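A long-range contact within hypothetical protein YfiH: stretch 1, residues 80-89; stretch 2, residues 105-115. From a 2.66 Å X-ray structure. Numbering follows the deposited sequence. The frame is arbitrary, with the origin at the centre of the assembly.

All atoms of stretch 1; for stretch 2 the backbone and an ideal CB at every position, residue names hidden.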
ATOM      1  N   TRP A  80     -14.732  -4.659   6.419  1.00 24.59           N
ATOM      2  CA  TRP A  80     -13.336  -4.478   6.070  1.00 22.60           C
ATOM      3  C   TRP A  80     -12.603  -5.824   6.062  1.00 22.45           C
ATOM      4  O   TRP A  80     -12.990  -6.773   6.754  1.00 23.56           O
ATOM      5  CB  TRP A  80     -12.656  -3.516   7.045  1.00 22.28           C
ATOM      6  CG  TRP A  80     -13.099  -2.109   6.901  1.00 22.30           C
ATOM      7  CD1 TRP A  80     -14.370  -1.629   7.059  1.00 23.49           C
ATOM      8  CD2 TRP A  80     -12.280  -0.981   6.566  1.00 21.53           C
ATOM      9  NE1 TRP A  80     -14.391  -0.276   6.836  1.00 23.36           N
ATOM     10  CE2 TRP A  80     -13.121   0.148   6.531  1.00 22.19           C
ATOM     11  CE3 TRP A  80     -10.919  -0.816   6.290  1.00 20.72           C
ATOM     12  CZ2 TRP A  80     -12.647   1.429   6.229  1.00 21.97           C
ATOM     13  CZ3 TRP A  80     -10.447   0.462   5.994  1.00 20.62           C
ATOM     14  CH2 TRP A  80     -11.313   1.566   5.971  1.00 21.33           C
ATOM     15  N   VAL A  81     -11.532  -5.898   5.263  1.00 21.54           N
ATOM     16  CA  VAL A  81     -10.731  -7.111   5.132  1.00 21.51           C
ATOM     17  C   VAL A  81      -9.251  -6.754   5.212  1.00 20.35           C
ATOM     18  O   VAL A  81      -8.777  -5.890   4.466  1.00 19.28           O
ATOM     19  CB  VAL A  81     -11.022  -7.854   3.817  1.00 21.69           C
ATOM     20  CG1 VAL A  81     -10.171  -9.082   3.743  1.00 21.93           C
ATOM     21  CG2 VAL A  81     -12.505  -8.194   3.714  1.00 23.03           C
ATOM     22  N   PHE A  82      -8.521  -7.467   6.075  1.00 20.08           N
ATOM     23  CA  PHE A  82      -7.115  -7.215   6.363  1.00 20.00           C
ATOM     24  C   PHE A  82      -6.284  -8.448   6.024  1.00 20.97           C
ATOM     25  O   PHE A  82      -6.811  -9.556   5.887  1.00 21.89           O
ATOM     26  CB  PHE A  82      -6.929  -6.812   7.848  1.00 20.83           C
ATOM     27  CG  PHE A  82      -7.369  -5.401   8.153  1.00 20.14           C
ATOM     28  CD1 PHE A  82      -8.715  -5.046   8.081  1.00 20.16           C
ATOM     29  CD2 PHE A  82      -6.455  -4.434   8.508  1.00 19.78           C
ATOM     30  CE1 PHE A  82      -9.128  -3.743   8.348  1.00 20.03           C
ATOM     31  CE2 PHE A  82      -6.869  -3.135   8.783  1.00 19.64           C
ATOM     32  CZ  PHE A  82      -8.202  -2.793   8.707  1.00 19.87           C
ATOM     33  N   ALA A  83      -4.970  -8.251   5.886  1.00 18.38           N
ATOM     34  CA  ALA A  83      -4.063  -9.314   5.466  1.00 19.71           C
ATOM     35  C   ALA A  83      -2.961  -9.535   6.488  1.00 21.26           C
ATOM     36  O   ALA A  83      -2.488  -8.597   7.137  1.00 20.72           O
ATOM     37  CB  ALA A  83      -3.408  -9.019   4.120  1.00 18.72           C
ATOM     38  N   ASP A  84      -2.595 -10.803   6.647  1.00 18.27           N
ATOM     39  CA  ASP A  84      -1.386 -11.207   7.351  1.00 20.13           C
ATOM     40  C   ASP A  84      -0.249 -11.028   6.358  1.00 20.32           C
ATOM     41  O   ASP A  84       0.008 -11.900   5.528  1.00 21.03           O
ATOM     42  CB  ASP A  84      -1.523 -12.650   7.829  1.00 21.49           C
ATOM     43  CG  ASP A  84      -0.193 -13.314   8.094  1.00 22.78           C
ATOM     44  OD1 ASP A  84       0.534 -12.850   9.003  1.00 23.16           O
ATOM     45  OD2 ASP A  84       0.115 -14.293   7.383  1.00 23.02           O
ATOM     46  N   GLN A  85       0.425  -9.886   6.417  1.00 21.49           N
ATOM     47  CA  GLN A  85       1.332  -9.503   5.346  1.00 19.75           C
ATOM     48  C   GLN A  85       2.708 -10.112   5.577  1.00 20.31           C
ATOM     49  O   GLN A  85       3.374  -9.797   6.572  1.00 20.02           O
ATOM     50  CB  GLN A  85       1.393  -7.984   5.235  1.00 16.90           C
ATOM     51  CG  GLN A  85       0.097  -7.343   4.717  1.00 15.96           C
ATOM     52  CD  GLN A  85       0.032  -5.859   5.003  1.00 14.67           C
ATOM     53  OE1 GLN A  85      -0.954  -5.353   5.538  1.00 14.63           O
ATOM     54  NE2 GLN A  85       1.102  -5.151   4.663  1.00 13.89           N
ATOM     55  N   THR A  86       3.137 -10.979   4.650  1.00 17.57           N
ATOM     56  CA  THR A  86       4.397 -11.705   4.777  1.00 17.97           C
ATOM     57  C   THR A  86       5.447 -11.264   3.755  1.00 16.90           C
ATOM     58  O   THR A  86       6.418 -11.984   3.532  1.00 17.41           O
ATOM     59  CB  THR A  86       4.167 -13.217   4.664  1.00 19.48           C
ATOM     60  OG1 THR A  86       3.578 -13.525   3.399  1.00 19.62           O
ATOM     61  CG2 THR A  86       3.267 -13.719   5.778  1.00 20.64           C
ATOM     62  N   HIS A  87       5.269 -10.109   3.114  1.00 20.95           N
ATOM     63  CA  HIS A  87       6.270  -9.580   2.190  1.00 19.41           C
ATOM     64  C   HIS A  87       6.616 -10.559   1.071  1.00 20.15           C
ATOM     65  O   HIS A  87       7.763 -10.620   0.610  1.00 19.71           O
ATOM     66  CB  HIS A  87       7.527  -9.156   2.948  1.00 18.72           C
ATOM     67  CG  HIS A  87       7.321  -7.928   3.779  1.00 17.75           C
ATOM     68  ND1 HIS A  87       7.880  -6.708   3.462  1.00 16.38           N
ATOM     69  CD2 HIS A  87       6.559  -7.721   4.877  1.00 18.17           C
ATOM     70  CE1 HIS A  87       7.497  -5.810   4.349  1.00 15.87           C
ATOM     71  NE2 HIS A  87       6.692  -6.398   5.217  1.00 16.88           N
ATOM     72  N   GLU A  88       5.611 -11.302   0.609  1.00 17.36           N
ATOM     73  CA  GLU A  88       5.653 -12.115  -0.591  1.00 18.00           C
ATOM     74  C   GLU A  88       4.636 -11.531  -1.576  1.00 17.68           C
ATOM     75  O   GLU A  88       4.345 -10.325  -1.538  1.00 16.27           O
ATOM     76  CB  GLU A  88       5.359 -13.567  -0.221  1.00 19.90           C
ATOM     77  CG  GLU A  88       6.092 -14.044   1.019  1.00 19.98           C
ATOM     78  CD  GLU A  88       5.573 -15.373   1.549  1.00 21.57           C
ATOM     79  OE1 GLU A  88       6.080 -16.417   1.095  1.00 21.76           O
ATOM     80  OE2 GLU A  88       4.708 -15.383   2.460  1.00 22.61           O
ATOM     81  N   ASP A  89       4.121 -12.361  -2.477  1.00 16.04           N
ATOM     82  CA  ASP A  89       3.402 -11.819  -3.623  1.00 15.64           C
ATOM     83  C   ASP A  89       2.053 -12.496  -3.828  1.00 16.79           C
ATOM     84  O   ASP A  89       1.600 -12.645  -4.961  1.00 17.16           O
ATOM     85  CB  ASP A  89       4.254 -11.905  -4.883  1.00 15.64           C
ATOM     86  CG  ASP A  89       4.554 -13.337  -5.290  1.00 16.91           C
ATOM     87  OD1 ASP A  89       4.423 -14.261  -4.448  1.00 17.68           O
ATOM     88  OD2 ASP A  89       4.922 -13.538  -6.466  1.00 17.18           O
ATOM     89  N   UNK A 105      -9.330  -8.887  14.746  1.00 24.44           N
ATOM     90  CA  UNK A 105      -8.342  -9.799  15.284  1.00 25.41           C
ATOM     91  C   UNK A 105      -7.412 -10.141  14.146  1.00 24.91           C
ATOM     92  O   UNK A 105      -7.875 -10.346  13.026  1.00 24.10           O
ATOM     93  CB  UNK A 105      -8.980 -11.049  15.893  1.00 25.41           C
ATOM     94  N   UNK A 106      -6.105 -10.179  14.425  1.00 23.08           N
ATOM     95  CA  UNK A 106      -5.144 -10.598  13.408  1.00 22.96           C
ATOM     96  C   UNK A 106      -5.294 -12.079  13.057  1.00 23.50           C
ATOM     97  O   UNK A 106      -4.888 -12.486  11.961  1.00 23.25           O
ATOM     98  CB  UNK A 106      -3.718 -10.319  13.888  1.00 22.96           C
ATOM     99  N   UNK A 107      -5.903 -12.874  13.951  1.00 26.34           N
ATOM    100  CA  UNK A 107      -6.024 -14.311  13.742  1.00 26.88           C
ATOM    101  C   UNK A 107      -6.788 -14.650  12.471  1.00 26.16           C
ATOM    102  O   UNK A 107      -6.546 -15.709  11.875  1.00 26.48           O
ATOM    103  CB  UNK A 107      -6.713 -14.958  14.945  1.00 26.88           C
ATOM    104  N   UNK A 108      -7.716 -13.783  12.051  1.00 24.14           N
ATOM    105  CA  UNK A 108      -8.511 -14.013  10.849  1.00 23.87           C
ATOM    106  C   UNK A 108      -8.077 -13.177   9.648  1.00 22.32           C
ATOM    107  O   UNK A 108      -8.745 -13.228   8.614  1.00 22.04           O
ATOM    108  CB  UNK A 108      -9.983 -13.728  11.153  1.00 23.87           C
ATOM    109  N   UNK A 109      -7.001 -12.393   9.766  1.00 22.56           N
ATOM    110  CA  UNK A 109      -6.454 -11.681   8.618  1.00 21.49           C
ATOM    111  C   UNK A 109      -6.026 -12.687   7.559  1.00 21.91           C
ATOM    112  O   UNK A 109      -5.639 -13.813   7.878  1.00 23.20           O
ATOM    113  CB  UNK A 109      -5.277 -10.795   9.032  1.00 21.49           C
ATOM    114  N   UNK A 110      -6.126 -12.289   6.289  1.00 20.74           N
ATOM    115  CA  UNK A 110      -5.836 -13.215   5.191  1.00 21.24           C
ATOM    116  C   UNK A 110      -4.375 -13.695   5.234  1.00 22.47           C
ATOM    117  O   UNK A 110      -3.440 -12.891   5.127  1.00 22.28           O
ATOM    118  CB  UNK A 110      -6.129 -12.545   3.847  1.00 21.24           C
ATOM    119  N   UNK A 111      -4.187 -15.016   5.379  1.00 19.91           N
ATOM    120  CA  UNK A 111      -2.874 -15.568   5.716  1.00 20.51           C
ATOM    121  C   UNK A 111      -1.870 -15.383   4.582  1.00 20.03           C
ATOM    122  O   UNK A 111      -2.133 -15.764   3.435  1.00 19.97           O
ATOM    123  CB  UNK A 111      -3.000 -17.054   6.058  1.00 20.51           C
ATOM    124  N   UNK A 112      -0.684 -14.864   4.921  1.00 20.31           N
ATOM    125  CA  UNK A 112       0.425 -14.735   3.967  1.00 20.38           C
ATOM    126  C   UNK A 112       0.005 -13.991   2.700  1.00 19.58           C
ATOM    127  O   UNK A 112       0.297 -14.411   1.581  1.00 19.54           O
ATOM    128  CB  UNK A 112       0.964 -16.118   3.597  1.00 20.38           C
ATOM    129  N   UNK A 113      -0.703 -12.883   2.869  1.00 21.62           N
ATOM    130  CA  UNK A 113      -1.277 -12.167   1.737  1.00 20.02           C
ATOM    131  C   UNK A 113      -0.800 -10.720   1.717  1.00 18.01           C
ATOM    132  O   UNK A 113      -0.697 -10.069   2.765  1.00 17.31           O
ATOM    133  CB  UNK A 113      -2.805 -12.221   1.788  1.00 20.02           C
ATOM    134  N   UNK A 114      -0.433 -10.251   0.527  1.00 20.67           N
ATOM    135  CA  UNK A 114       0.034  -8.886   0.362  1.00 17.99           C
ATOM    136  C   UNK A 114      -0.642  -8.164  -0.800  1.00 16.39           C
ATOM    137  O   UNK A 114      -0.294  -7.010  -1.080  1.00 14.69           O
ATOM    138  CB  UNK A 114       1.550  -8.882   0.158  1.00 17.99           C
ATOM    139  N   UNK A 115      -1.613  -8.790  -1.464  1.00 17.48           N
ATOM    140  CA  UNK A 115      -2.359  -8.128  -2.518  1.00 16.30           C
ATOM    141  C   UNK A 115      -3.835  -8.444  -2.382  1.00 16.42           C
ATOM    142  O   UNK A 115      -4.210  -9.592  -2.107  1.00 17.85           O
ATOM    143  CB  UNK A 115      -1.843  -8.547  -3.896  1.00 16.30           C
TER

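Position 105 has nothing of stretch 1 within 5.5 Å of its ideal CB, so this contact sets no preference; the deposited residue is Arg105, which makes no contact here.

At position 106 the ideal CB also has no stretch 1 atom within 5.5 Å, and CA-to-CB runs sideways. Stretch 1 nevertheless offers an acceptor at a distance, the carboxylate of Asp84, which a long side chain ending in a donor could reach; a short one could not. The residue is Tyr106. With chi1 at -161° (t), its ring extends until OH donates a hydrogen bond to Asp84 OD1 at 2.9 Å, the acceptor lying at the ring edge near its plane. Water 1 ties the same region together, donating to Tyr106 OH (2.8 Å) and accepting from Gln85 N (2.9 Å).

Positions 107 and 108 again find no stretch 1 atom within 5.5 Å of the ideal CB, so this contact sets no preference. They are Asp107 and Thr108, neither in contact.

Position 109 points toward stretch 1, and its ideal CB is 3.6 Å from Asp84 N and 3.7 Å from both Ala83 C and Phe82 O. Backbone atoms so close leave little depth along CA-to-CB, which favours a small side chain. Ala109 fits: its CB lies 4.5 Å from Phe82 CB, an apolar contact.

At position 110 the backbone pairs with stretch 1 in a single beta bridge to Ala83 (CA to CA 4.3 Å): the N donates to Phe82 O at 2.8 Å, nearly linear at 173°, and the O accepts from Asp84 N at 2.7 Å. These bonds do not depend on the side chain. The CB points sideways, with Val81 farther along, so a branched or extended apolar residue would suit. Leu110 (m, t) brings CD1 to 3.5 Å from Val81 CG1.

Position 111 points away, its ideal CB 4.4 Å from Asp84 OD2; a long polar or basic chain is plausible. Lys111 is extended, all four chi angles t, and its CG is 3.9 Å from Asp84 OD2.

Position 112 has positive phi and psi (53/46), which glycine, asparagine or aspartate often tolerate, but its ideal CB lies 4.0 Å from Glu88 OE2, making an added acid less attractive. Ala112 places CB 3.7 Å from Thr86 OG1, while its N donates to Asp84 OD2 at 2.7 Å (162°).

Position 113 is extended, with its ideal CB 4.0 Å from Ala83 CB; valine, threonine or another beta-branched residue would suit. It is Thr113, whose N donates to Asp84 O at 2.9 Å.

At position 114 the CB points sideways, but the neighbouring turn presents the amides of residues 86 to 88. An acceptor on a short chain is called for, aspartate or asparagine. Asp114 (chi1 -57°, m) accepts from His87 N at OD2 (3.0 Å) and, weakly, at OD1 from Thr86 N and Glu88 N (each 3.3 Å).

Position 115 is 5.5 Å from Asp89 O at its ideal CB, a loose constraint, and extended backbone angles (-137/137) do not require glycine, so several residues would suit; Gly115 occupies it.

Stretch 2 105-115: RYDTALKATDG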
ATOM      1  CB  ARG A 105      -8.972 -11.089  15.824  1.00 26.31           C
ATOM      2  CG  ARG A 105     -10.006 -10.900  16.924  1.00 26.91           C
ATOM      3  CD  ARG A 105     -10.447 -12.241  17.449  1.00 28.14           C
ATOM      4  NE  ARG A 105     -11.441 -12.138  18.510  1.00 30.06           N
ATOM      5  CZ  ARG A 105     -12.750 -12.248  18.308  1.00 31.67           C
ATOM      6  NH1 ARG A 105     -13.209 -12.451  17.079  1.00 31.50           N
ATOM      7  NH2 ARG A 105     -13.599 -12.153  19.331  1.00 33.62           N
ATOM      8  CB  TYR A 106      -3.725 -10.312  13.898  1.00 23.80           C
ATOM      9  CG  TYR A 106      -2.673 -10.270  12.810  1.00 23.68           C
ATOM     10  CD1 TYR A 106      -2.498  -9.121  12.041  1.00 22.40           C
ATOM     11  CD2 TYR A 106      -1.840 -11.361  12.567  1.00 24.64           C
ATOM     12  CE1 TYR A 106      -1.541  -9.055  11.056  1.00 22.12           C
ATOM     13  CE2 TYR A 106      -0.876 -11.313  11.575  1.00 24.60           C
ATOM     14  CZ  TYR A 106      -0.735 -10.151  10.818  1.00 23.48           C
ATOM     15  OH  TYR A 106       0.223 -10.050   9.831  1.00 23.30           O
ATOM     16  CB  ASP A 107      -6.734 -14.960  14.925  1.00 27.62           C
ATOM     17  CG  ASP A 107      -5.929 -14.888  16.207  1.00 28.42           C
ATOM     18  OD1 ASP A 107      -4.789 -14.362  16.164  1.00 28.46           O
ATOM     19  OD2 ASP A 107      -6.446 -15.360  17.257  1.00 29.00           O
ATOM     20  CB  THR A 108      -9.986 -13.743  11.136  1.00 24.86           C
ATOM     21  OG1 THR A 108     -10.118 -12.443  11.735  1.00 24.08           O
ATOM     22  CG2 THR A 108     -10.560 -14.820  12.050  1.00 27.16           C
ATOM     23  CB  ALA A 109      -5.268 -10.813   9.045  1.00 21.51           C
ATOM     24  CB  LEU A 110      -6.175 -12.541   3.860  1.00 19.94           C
ATOM     25  CG  LEU A 110      -7.703 -12.446   3.666  1.00 19.24           C
ATOM     26  CD1 LEU A 110      -8.103 -11.622   2.448  1.00 18.00           C
ATOM     27  CD2 LEU A 110      -8.324 -13.815   3.569  1.00 20.31           C
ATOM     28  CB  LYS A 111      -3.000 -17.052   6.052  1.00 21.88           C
ATOM     29  CG  LYS A 111      -1.760 -17.643   6.709  1.00 22.61           C
ATOM     30  CD  LYS A 111      -1.557 -19.140   6.456  1.00 23.74           C
ATOM     31  CE  LYS A 111      -0.458 -19.662   7.401  1.00 24.52           C
ATOM     32  NZ  LYS A 111       0.058 -21.050   7.142  1.00 25.66           N
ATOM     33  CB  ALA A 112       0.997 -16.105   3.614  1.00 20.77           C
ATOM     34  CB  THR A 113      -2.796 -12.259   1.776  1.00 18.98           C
ATOM     35  OG1 THR A 113      -3.175 -13.628   1.572  1.00 20.08           O
ATOM     36  CG2 THR A 113      -3.409 -11.418   0.703  1.00 17.04           C
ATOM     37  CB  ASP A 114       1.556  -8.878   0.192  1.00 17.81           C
ATOM     38  CG  ASP A 114       2.277  -9.538   1.366  1.00 19.17           C
ATOM     39  OD1 ASP A 114       2.406 -10.787   1.387  1.00 21.36           O
ATOM     40  OD2 ASP A 114       2.698  -8.802   2.276  1.00 18.09           O
TER
HETATM   41  O   HOH W   1       0.934  -7.750   8.356  1.00 16.50           O
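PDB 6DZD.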